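Local coordinates for glycine betaine/carnitine/choline ABC transporter%2C ATP-binding protein%2C putative (Staphylococcus aureus, PDB 5IIP) that probably powers, as the ATP-binding subunit of an ABC transporter, the uptake of compatible solutes such as glycine betaine and carnitine, an activity inhibited by the second messenger c-di-AMP, at residues V125-V130 with L140-N145; I45-E50 with D66-V71. One frame throughout, in Å; residues are numbered along the deposited sequence.

Contact 1. Residues V125-V130 with L140-N145; sequences VRNVPV and LITRAN
Val128 and Ile141 face each other as the hydrogen-bonded pair of an antiparallel strand pairing and satisfy each other's backbone in both directions. Val128 N gives its hydrogen to Ile141 O at 2.8 Å, the donor approaching almost in line with the carbonyl bond, while Ile141 N returns a bond to Val128 O at 3.0 Å, tilted 35° from that carbonyl's plane. Two residues on, past the non-hydrogen-bonded pair Asn127 and Thr142, Arg143 N, the first amide of the helix, donates to Arg126 O over 2.9 Å. Thr142 CA adds a CA-H...O contact to Arg126 O at 3.3 Å, while the Arg143 amide stands well above the plane of the Arg126 carbonyl. These strands, 127-131 and 137-142, form the beta hairpin of the second CBS domain, which runs straight into helix 143-153. Thr142 is the N-cap of that helix: chi1 65° turns OG1 back over its start, where it accepts from Asn145 N at 3.0 Å. Arg143 reaches back across the end of the hairpin, its aliphatic part running past Val125 O. Its guanidinium is held by main-chain carbonyls, NE by Arg123 O and NH2 by Leu121 O, the latter in the last turn of helix 114-122. Ile141 CG1 presses on Val128 CB at 3.4 Å, and its other branch, CG2, touches Val130 CG2 (3.7 Å), the two side chains crossing at about a right angle. On the face that carries Asn127, Pro129, Leu140 and Thr142, Leu140 CD1 lies 3.6 Å from Val128 O and also touches Asn127 CB. Pro129, lacking an amide hydrogen, accepts through its carbonyl from Val107 of the parallel strand, Val130 bonds to Val138 and Gly139, Leu140 to Ile42, and Tyr105 packs on Val125 and Val128.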
loop_
_atom_site.group_PDB
_atom_site.type_symbol
_atom_site.label_atom_id
_atom_site.label_comp_id
_atom_site.label_asym_id
_atom_site.label_seq_id
_atom_site.Cartn_x
_atom_site.Cartn_y
_atom_site.Cartn_z
ATOM N N VAL D 125 -2.219 -1.007 8.794
ATOM C CA VAL D 125 -2.003 0.256 8.152
ATOM C C VAL D 125 -2.158 1.418 9.096
ATOM O O VAL D 125 -3.211 1.654 9.638
ATOM C CB VAL D 125 -3.006 0.419 7.015
ATOM C CG1 VAL D 125 -2.749 -0.604 5.946
ATOM C CG2 VAL D 125 -4.408 0.269 7.562
ATOM N N ARG D 126 -1.045 2.098 9.292
ATOM C CA ARG D 126 -0.881 3.278 10.148
ATOM C C ARG D 126 -1.512 4.618 9.774
ATOM O O ARG D 126 -1.978 5.318 10.622
ATOM C CB ARG D 126 0.594 3.509 10.401
ATOM C CG ARG D 126 1.301 2.290 10.911
ATOM C CD ARG D 126 2.786 2.503 10.998
ATOM N NE ARG D 126 3.467 1.358 11.566
ATOM C CZ ARG D 126 3.385 0.987 12.833
ATOM N NH1 ARG D 126 4.053 -0.056 13.241
ATOM N NH2 ARG D 126 2.650 1.652 13.692
ATOM N N ASN D 127 -1.478 4.993 8.511
ATOM C CA ASN D 127 -2.030 6.262 8.084
ATOM C C ASN D 127 -3.032 6.101 7.004
ATOM O O ASN D 127 -2.701 5.672 5.943
ATOM C CB ASN D 127 -0.926 7.128 7.541
ATOM C CG ASN D 127 0.181 7.306 8.502
ATOM O OD1 ASN D 127 1.216 6.706 8.371
ATOM N ND2 ASN D 127 -0.042 8.104 9.489
ATOM N N VAL D 128 -4.268 6.457 7.268
ATOM C CA VAL D 128 -5.295 6.341 6.275
ATOM C C VAL D 128 -5.733 7.697 5.758
ATOM O O VAL D 128 -6.441 8.426 6.404
ATOM C CB VAL D 128 -6.495 5.623 6.872
ATOM C CG1 VAL D 128 -7.479 5.245 5.808
ATOM C CG2 VAL D 128 -6.053 4.394 7.615
ATOM N N PRO D 129 -5.304 8.046 4.574
ATOM C CA PRO D 129 -5.643 9.327 3.978
ATOM C C PRO D 129 -7.101 9.494 3.682
ATOM O O PRO D 129 -7.713 8.572 3.266
ATOM C CB PRO D 129 -4.858 9.319 2.687
ATOM C CG PRO D 129 -3.846 8.309 2.853
ATOM C CD PRO D 129 -4.383 7.290 3.750
ATOM N N VAL D 130 -7.638 10.679 3.879
ATOM C CA VAL D 130 -9.026 10.938 3.599
ATOM C C VAL D 130 -9.120 11.790 2.378
ATOM O O VAL D 130 -8.500 12.806 2.283
ATOM C CB VAL D 130 -9.701 11.670 4.733
ATOM C CG1 VAL D 130 -11.139 11.956 4.399
ATOM C CG2 VAL D 130 -9.595 10.864 5.989
ATOM N N LEU D 140 -6.483 13.262 7.286
ATOM C CA LEU D 140 -5.810 12.047 7.669
ATOM C C LEU D 140 -6.322 11.387 8.926
ATOM O O LEU D 140 -6.553 12.037 9.925
ATOM C CB LEU D 140 -4.337 12.333 7.888
ATOM C CG LEU D 140 -3.510 11.146 8.318
ATOM C CD1 LEU D 140 -3.395 10.229 7.144
ATOM C CD2 LEU D 140 -2.147 11.556 8.797
ATOM N N ILE D 141 -6.469 10.077 8.888
ATOM C CA ILE D 141 -6.844 9.360 10.071
ATOM C C ILE D 141 -5.778 8.339 10.368
ATOM O O ILE D 141 -5.434 7.568 9.553
ATOM C CB ILE D 141 -8.226 8.733 9.966
ATOM C CG1 ILE D 141 -8.215 7.575 9.041
ATOM C CG2 ILE D 141 -9.216 9.751 9.475
ATOM C CD1 ILE D 141 -9.592 7.026 8.770
ATOM N N THR D 142 -5.242 8.362 11.555
ATOM C CA THR D 142 -4.215 7.427 11.926
ATOM C C THR D 142 -4.785 6.246 12.662
ATOM O O THR D 142 -5.825 6.334 13.238
ATOM C CB THR D 142 -3.171 8.085 12.828
ATOM O OG1 THR D 142 -3.763 8.448 14.053
ATOM C CG2 THR D 142 -2.637 9.311 12.203
ATOM N N ARG D 143 -4.093 5.138 12.629
ATOM C CA ARG D 143 -4.529 3.974 13.338
ATOM C C ARG D 143 -4.514 4.249 14.823
ATOM O O ARG D 143 -5.327 3.767 15.555
ATOM C CB ARG D 143 -3.676 2.783 13.003
ATOM C CG ARG D 143 -4.236 1.488 13.534
ATOM C CD ARG D 143 -3.404 0.303 13.154
ATOM N NE ARG D 143 -3.909 -0.903 13.729
ATOM C CZ ARG D 143 -3.798 -1.196 14.995
ATOM N NH1 ARG D 143 -3.211 -0.384 15.818
ATOM N NH2 ARG D 143 -4.294 -2.299 15.430
ATOM N N ALA D 144 -3.558 5.040 15.263
ATOM C CA ALA D 144 -3.418 5.360 16.663
ATOM C C ALA D 144 -4.579 6.107 17.174
ATOM O O ALA D 144 -5.005 5.909 18.273
ATOM C CB ALA D 144 -2.159 6.131 16.919
ATOM N N ASN D 145 -5.078 7.004 16.373
ATOM C CA ASN D 145 -6.233 7.773 16.755
ATOM C C ASN D 145 -7.514 6.981 16.888
ATOM O O ASN D 145 -8.318 7.260 17.719
ATOM C CB ASN D 145 -6.416 8.933 15.811
ATOM C CG ASN D 145 -5.404 9.987 16.032
ATOM O OD1 ASN D 145 -4.898 10.133 17.115
ATOM N ND2 ASN D 145 -5.097 10.712 15.006
#

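Contact 2. Residues I45-E50 with D66-V71; sequences ITIQAE and DTIFVV
This is a buried parallel pairing of strands 46-48 and 67-71, in which Thr46, Ile47 and Gln48 stand next to Phe69, Val70 and Val71 in a small sheet. Main-chain bonds alternate between the two strands. Phe69 N donates to Ile45 O at 3.1 Å, in the carbonyl plane and nearly straight at 175°; Phe69 O then accepts from Ile47 N, and Ile47 O from Val71 N at 3.2 Å. At the far end, Ala49 N makes only a weak bond to Val71 O, while CA-H...O contacts from Thr46, Gln48 and Val70 run between the same backbones. Helix 53-63 joins the two strands, giving the beta-alpha-beta unit of the first CBS domain. Ile59 of the helix lies against both Ile45 and Ile47, and Ala56 against Ile68. On this helix-facing side, Ile45 CG2 meets Ile68 CG2 at 3.7 Å. Ile47 and Val70 run alongside each other in one direction, with their CG2 methyls 3.9 Å apart. That methyl of Ile47 also touches Ile68 CD1, which is brought across by a chi1 of 48° and an extended chi2. Further along, Val70 CG1 settles against Ala49 CA at 3.8 Å, and Leu96 of helix 96-99 covers Ile47 and Val70. The opposite face carries Thr46, Gln48, Phe69 and Val71. Ile45 O lies at the edge of the Phe69 ring, near its plane, with CD2 at 3.7 Å, and Gln48, folded at its second torsion (-84°), brings NE2 to Val71 CG2. Leu137 of the second CBS domain packs on Thr46, Phe69 and Val71.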
loop_
_atom_site.group_PDB
_atom_site.type_symbol
_atom_site.label_atom_id
_atom_site.label_comp_id
_atom_site.label_asym_id
_atom_site.label_seq_id
_atom_site.Cartn_x
_atom_site.Cartn_y
_atom_site.Cartn_z
ATOM N N ILE D 45 0.416 16.312 6.419
ATOM C CA ILE D 45 1.628 16.977 6.030
ATOM C C ILE D 45 1.926 16.521 4.636
ATOM O O ILE D 45 1.930 15.347 4.363
ATOM C CB ILE D 45 2.781 16.564 6.924
ATOM C CG1 ILE D 45 2.439 16.870 8.362
ATOM C CG2 ILE D 45 4.055 17.256 6.509
ATOM C CD1 ILE D 45 2.424 18.336 8.688
ATOM N N THR D 46 2.179 17.454 3.744
ATOM C CA THR D 46 2.377 17.111 2.378
ATOM C C THR D 46 3.595 17.667 1.782
ATOM O O THR D 46 4.276 18.448 2.378
ATOM C CB THR D 46 1.214 17.594 1.528
ATOM O OG1 THR D 46 1.123 19.004 1.587
ATOM C CG2 THR D 46 -0.024 17.056 2.016
ATOM N N ILE D 47 3.846 17.196 0.579
ATOM C CA ILE D 47 4.942 17.639 -0.227
ATOM C C ILE D 47 4.492 17.631 -1.661
ATOM O O ILE D 47 3.784 16.754 -2.056
ATOM C CB ILE D 47 6.194 16.782 -0.047
ATOM C CG1 ILE D 47 7.390 17.528 -0.569
ATOM C CG2 ILE D 47 6.093 15.461 -0.754
ATOM C CD1 ILE D 47 8.692 16.842 -0.356
ATOM N N GLN D 48 4.909 18.608 -2.427
ATOM C CA GLN D 48 4.542 18.666 -3.811
ATOM C C GLN D 48 5.338 17.652 -4.572
ATOM O O GLN D 48 6.400 17.297 -4.178
ATOM C CB GLN D 48 4.687 20.066 -4.344
ATOM C CG GLN D 48 3.850 21.052 -3.604
ATOM C CD GLN D 48 2.439 21.120 -4.083
ATOM O OE1 GLN D 48 2.176 21.040 -5.245
ATOM N NE2 GLN D 48 1.541 21.320 -3.188
ATOM N N ALA D 49 4.800 17.184 -5.670
ATOM C CA ALA D 49 5.429 16.161 -6.493
ATOM C C ALA D 49 6.741 16.517 -7.137
ATOM O O ALA D 49 7.543 15.675 -7.392
ATOM C CB ALA D 49 4.468 15.677 -7.541
ATOM N N GLU D 50 6.932 17.781 -7.413
ATOM C CA GLU D 50 8.127 18.242 -8.058
ATOM C C GLU D 50 9.304 18.364 -7.147
ATOM O O GLU D 50 10.406 18.530 -7.588
ATOM C CB GLU D 50 7.865 19.559 -8.722
ATOM C CG GLU D 50 6.708 19.516 -9.686
ATOM C CD GLU D 50 5.377 19.673 -9.014
ATOM O OE1 GLU D 50 5.339 19.793 -7.798
ATOM O OE2 GLU D 50 4.362 19.682 -9.700
ATOM N N ASP D 66 6.205 10.954 10.997
ATOM C CA ASP D 66 6.675 9.706 10.408
ATOM C C ASP D 66 6.625 9.598 8.894
ATOM O O ASP D 66 7.510 9.040 8.318
ATOM N N THR D 67 5.596 10.100 8.248
ATOM C CA THR D 67 5.584 10.143 6.799
ATOM C C THR D 67 4.721 11.273 6.240
ATOM O O THR D 67 3.956 11.905 6.927
ATOM N N ILE D 68 4.907 11.512 4.961
ATOM C CA ILE D 68 4.254 12.569 4.274
ATOM C C ILE D 68 3.551 12.074 3.056
ATOM O O ILE D 68 3.872 11.071 2.496
ATOM C CB ILE D 68 5.274 13.616 3.821
ATOM C CG1 ILE D 68 6.427 12.944 3.145
ATOM C CG2 ILE D 68 5.843 14.362 4.983
ATOM C CD1 ILE D 68 7.504 13.875 2.720
ATOM N N PHE D 69 2.599 12.862 2.643
ATOM C CA PHE D 69 1.819 12.582 1.492
ATOM C C PHE D 69 2.118 13.505 0.331
ATOM O O PHE D 69 2.193 14.680 0.484
ATOM C CB PHE D 69 0.377 12.683 1.879
ATOM C CG PHE D 69 0.013 11.782 2.957
ATOM C CD1 PHE D 69 -0.376 10.519 2.691
ATOM C CD2 PHE D 69 0.112 12.184 4.230
ATOM C CE1 PHE D 69 -0.688 9.666 3.686
ATOM C CE2 PHE D 69 -0.197 11.343 5.245
ATOM C CZ PHE D 69 -0.603 10.076 4.973
ATOM N N VAL D 70 2.277 12.919 -0.837
ATOM C CA VAL D 70 2.539 13.625 -2.051
ATOM C C VAL D 70 1.269 13.994 -2.769
ATOM O O VAL D 70 0.445 13.182 -2.989
ATOM C CB VAL D 70 3.355 12.760 -2.992
ATOM C CG1 VAL D 70 3.815 13.522 -4.204
ATOM C CG2 VAL D 70 4.535 12.206 -2.282
ATOM N N VAL D 71 1.143 15.248 -3.137
ATOM C CA VAL D 71 0.001 15.722 -3.856
ATOM C C VAL D 71 0.487 16.566 -4.984
ATOM O O VAL D 71 1.596 16.986 -4.977
ATOM C CB VAL D 71 -0.897 16.605 -3.018
ATOM C CG1 VAL D 71 -1.593 15.824 -1.957
ATOM C CG2 VAL D 71 -0.119 17.717 -2.410
#

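In the fold
Contacts 1 and 2 belong to successive CBS domains and hold different strand pairs: an antiparallel hairpin running into a helix in contact 1, and a parallel pair bridged by a helix in contact 2. The second is the more buried, and its side-chain packing is mostly aliphatic, with Thr46 and Gln48 as polar members; the first is only partly buried, with a capping threonine and two arginines where the hairpin runs into the helix. Their centres are about 15 Å apart, yet Phe69 is where the two contacts touch directly. Its CE1 packs on Pro129 CG and its CZ on Leu140 CD1, both at 3.5 Å, while Asn127 CB lies close by; the ring thus forms part of the interface between the two CBS domains.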